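Local coordinates for protein SSD1 (Saccharomyces cerevisiae S288C, PDB 7AM1), which binds mRNA untranslated regions and represses translation as a non-enzymatic pseudonuclease of the RNase II family, with an alternative RNA recognition site, at residues Gln500-Ala503 with Arg504-Ala508; Cys705-Gln708 with Ala709-Ala713. All coordinates share one frame; numbering follows the deposited sequence.

Overall arrangement
Both contacts are local, made between side chains three or four residues apart on a single helix, and they lie in different parts of the chain. Interaction 1 belongs to helix 495-510 within the RNB domain, about 26 Å from the centre of the chain. Interaction 2 sits on the long helix 689-725, about 7 Å from that centre. Their own centres are 30 Å apart and their nearest atoms about 19 Å, so they do not touch. A bound pentaethylene glycol, probably from the crystallisation liquor, approaches Q712 of interaction 2 to about 4 Å. Interaction 1 holds a salt bridge and a CH-pi contact, interaction 2 a glutamate over a tyrosine ring.

Interaction 1: residues Gln500-Ala503 with Arg504-Ala508; sequences QEIA and RSFYA
Helix 495-510 of the RNB domain carries an i to i+3 salt bridge, E501 with R504, and on another flank an i to i+4 packing pair, I502 with F506. The acid and base lie side by side, with carboxylate and guanidinium nearly coplanar, 28° apart. R504 grips side-on: NE reaches E501 OE1 and OE2, each at 3.1 Å, while R504 NH2 bonds at 3.0 Å to E501 OE1, which receives it through its syn lone pair. The glutamate chain leaves with CG anti to its amide nitrogen and then bends at chi2 (54°), which brings the carboxylate alongside the arginine. R504 NH1 is bound elsewhere, by the carbonyls of A516 and P514.

CG2 of I502 lies over one face of the F506 ring, 4.1 Å from its centroid, and touches F506 CZ at 3.8 Å. L392 of strand 389-397 packs against both side chains, and Y453 meets the F506 ring edge-to-face. Between the two pairs, S505 turns its OG back to I502 O at 2.9 Å, an oxygen that also accepts the amide of F506, also at 2.9 Å.

Three guanidinium nitrogens thus have acceptors, joining the helix flank to the following loop; the carboxylate probably stabilises the arginine's positive charge, and the doubly bonded I502 carbonyl is likely to be polarised.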
# COMPACT_ATOMS: atom_id res chain seq x y z
N GLN A 500 20.26 17.82 -7.56
CA GLN A 500 19.53 16.94 -8.47
C GLN A 500 20.48 16.05 -9.25
O GLN A 500 20.25 14.84 -9.37
CB GLN A 500 18.66 17.77 -9.42
CG GLN A 500 18.06 16.96 -10.56
CD GLN A 500 17.07 17.74 -11.39
OE1 GLN A 500 16.72 18.88 -11.08
NE2 GLN A 500 16.59 17.12 -12.47
N GLU A 501 21.56 16.62 -9.78
CA GLU A 501 22.48 15.81 -10.57
C GLU A 501 23.17 14.77 -9.70
O GLU A 501 23.46 13.67 -10.17
CB GLU A 501 23.51 16.70 -11.28
CG GLU A 501 24.55 15.91 -12.06
CD GLU A 501 23.94 14.93 -13.05
OE1 GLU A 501 24.56 13.87 -13.30
OE2 GLU A 501 22.84 15.20 -13.56
N ILE A 502 23.44 15.09 -8.43
CA ILE A 502 23.98 14.09 -7.52
C ILE A 502 22.97 12.98 -7.28
O ILE A 502 23.29 11.79 -7.38
CB ILE A 502 24.42 14.75 -6.20
CG1 ILE A 502 25.62 15.67 -6.43
CG2 ILE A 502 24.76 13.68 -5.16
CD1 ILE A 502 25.92 16.57 -5.25
N ALA A 503 21.72 13.35 -6.99
CA ALA A 503 20.68 12.35 -6.83
C ALA A 503 20.56 11.49 -8.09
O ALA A 503 20.41 10.27 -8.00
CB ALA A 503 19.34 13.01 -6.52
N ARG A 504 20.63 12.12 -9.27
CA ARG A 504 20.52 11.36 -10.51
C ARG A 504 21.67 10.37 -10.65
O ARG A 504 21.47 9.25 -11.14
CB ARG A 504 20.51 12.32 -11.71
CG ARG A 504 20.08 11.67 -13.03
CD ARG A 504 20.66 12.39 -14.25
NE ARG A 504 22.11 12.28 -14.29
CZ ARG A 504 22.79 11.22 -14.73
NH1 ARG A 504 22.14 10.16 -15.20
NH2 ARG A 504 24.11 11.22 -14.71
N SER A 505 22.88 10.76 -10.25
CA SER A 505 24.02 9.85 -10.36
C SER A 505 23.91 8.69 -9.38
O SER A 505 24.30 7.57 -9.70
CB SER A 505 25.34 10.61 -10.16
OG SER A 505 25.60 10.84 -8.78
N PHE A 506 23.40 8.95 -8.16
CA PHE A 506 23.10 7.85 -7.25
C PHE A 506 22.09 6.90 -7.89
O PHE A 506 22.25 5.67 -7.86
CB PHE A 506 22.53 8.36 -5.93
CG PHE A 506 23.51 9.09 -5.06
CD1 PHE A 506 24.85 9.14 -5.37
CD2 PHE A 506 23.07 9.69 -3.89
CE1 PHE A 506 25.74 9.81 -4.54
CE2 PHE A 506 23.94 10.36 -3.06
CZ PHE A 506 25.28 10.42 -3.38
N TYR A 507 21.03 7.47 -8.45
CA TYR A 507 19.95 6.69 -9.05
C TYR A 507 20.47 5.86 -10.21
O TYR A 507 20.19 4.66 -10.31
CB TYR A 507 18.85 7.64 -9.50
CG TYR A 507 17.72 7.01 -10.27
CD1 TYR A 507 16.88 6.08 -9.67
CD2 TYR A 507 17.45 7.37 -11.58
CE1 TYR A 507 15.83 5.51 -10.36
CE2 TYR A 507 16.40 6.81 -12.28
CZ TYR A 507 15.59 5.88 -11.67
OH TYR A 507 14.55 5.32 -12.37
N ALA A 508 21.24 6.49 -11.10
CA ALA A 508 21.74 5.80 -12.28
C ALA A 508 22.60 4.60 -11.89
O ALA A 508 22.56 3.56 -12.56
CB ALA A 508 22.55 6.76 -13.15

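Interaction 2: residues Cys705-Gln708 with Ala709-Ala713; sequences CAYQ and AQEQA
An i to i+4 contact between Y707 and E711 lies on one flank of helix 689-725, close to the centre of the chain. The acid comes over one face of the tyrosine ring, near its rim: CG of E711 is 4.1 Å from Y707 CE1, and CD of E711 lies 3.7 Å from Y707 OH. Ring and carboxylate planes are 33° apart. An anti chi1 (166°) swings the Y707 ring along the helix to meet E711 CG, while E711 bends at chi2 (-136°) to bring its carboxylate beside the phenol end. Replacing E711 with an alanine takes CG off this face and the carboxylate from beside the phenol end, and would probably leave the ring freer to turn. The backbone bond from E711 N to Y707 O, 3.1 Å, links the same two residues.

On the adjacent flank, CG of Q712 rests 3.2 Å from Q708 O, and N322 joins the two glutamines through hydrogen bonds to Q708 NE2 and Q712 OE1. Q710 NE2 bonds to the carbonyls of F421 and K532, and R633 makes a cation-pi contact with Y707. A709 touches I318 of helix 311-321 and V420 of strand 420-421, and V420 also meets A706.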
# COMPACT_ATOMS: atom_id res chain seq x y z
N CYS A 705 0.40 -2.02 8.78
CA CYS A 705 -0.87 -1.44 9.19
C CYS A 705 -0.94 0.04 8.84
O CYS A 705 -2.00 0.53 8.43
CB CYS A 705 -1.06 -1.64 10.70
SG CYS A 705 -1.53 -3.33 11.19
N ALA A 706 0.16 0.78 9.02
CA ALA A 706 0.17 2.20 8.66
C ALA A 706 -0.02 2.38 7.16
O ALA A 706 -0.67 3.34 6.72
CB ALA A 706 1.47 2.87 9.11
N TYR A 707 0.57 1.49 6.36
CA TYR A 707 0.35 1.50 4.92
C TYR A 707 -1.11 1.24 4.59
O TYR A 707 -1.73 1.98 3.80
CB TYR A 707 1.25 0.45 4.28
CG TYR A 707 0.94 0.09 2.85
CD1 TYR A 707 1.34 0.92 1.81
CD2 TYR A 707 0.28 -1.09 2.53
CE1 TYR A 707 1.07 0.59 0.49
CE2 TYR A 707 0.01 -1.42 1.22
CZ TYR A 707 0.41 -0.58 0.20
OH TYR A 707 0.15 -0.91 -1.11
N GLN A 708 -1.70 0.21 5.19
CA GLN A 708 -3.10 -0.10 4.91
C GLN A 708 -4.00 1.06 5.30
O GLN A 708 -4.93 1.41 4.57
CB GLN A 708 -3.50 -1.38 5.65
CG GLN A 708 -2.75 -2.61 5.15
CD GLN A 708 -3.01 -3.86 5.98
OE1 GLN A 708 -2.77 -4.97 5.51
NE2 GLN A 708 -3.48 -3.69 7.22
N ALA A 709 -3.74 1.68 6.46
CA ALA A 709 -4.53 2.82 6.88
C ALA A 709 -4.43 3.95 5.87
O ALA A 709 -5.45 4.57 5.51
CB ALA A 709 -4.07 3.30 8.26
N GLN A 710 -3.22 4.23 5.37
CA GLN A 710 -3.05 5.33 4.43
C GLN A 710 -3.86 5.10 3.17
O GLN A 710 -4.61 5.99 2.73
CB GLN A 710 -1.56 5.51 4.12
CG GLN A 710 -1.29 6.45 2.95
CD GLN A 710 0.17 6.85 2.85
OE1 GLN A 710 0.84 6.60 1.84
NE2 GLN A 710 0.68 7.48 3.89
N GLU A 711 -3.78 3.90 2.58
CA GLU A 711 -4.51 3.65 1.35
C GLU A 711 -6.01 3.56 1.58
O GLU A 711 -6.80 3.95 0.71
CB GLU A 711 -3.99 2.37 0.69
CG GLU A 711 -2.54 2.51 0.23
CD GLU A 711 -2.27 1.94 -1.15
OE1 GLU A 711 -3.03 1.04 -1.59
OE2 GLU A 711 -1.31 2.40 -1.81
N GLN A 712 -6.44 3.04 2.73
CA GLN A 712 -7.86 2.99 3.04
C GLN A 712 -8.44 4.39 3.16
O GLN A 712 -9.57 4.65 2.73
CB GLN A 712 -8.08 2.19 4.32
CG GLN A 712 -7.98 0.69 4.11
CD GLN A 712 -7.89 -0.09 5.41
OE1 GLN A 712 -8.06 0.46 6.50
NE2 GLN A 712 -7.60 -1.38 5.30
N ALA A 713 -7.67 5.31 3.76
CA ALA A 713 -8.14 6.68 3.90
C ALA A 713 -8.14 7.41 2.56
O ALA A 713 -9.05 8.20 2.27
CB ALA A 713 -7.29 7.41 4.94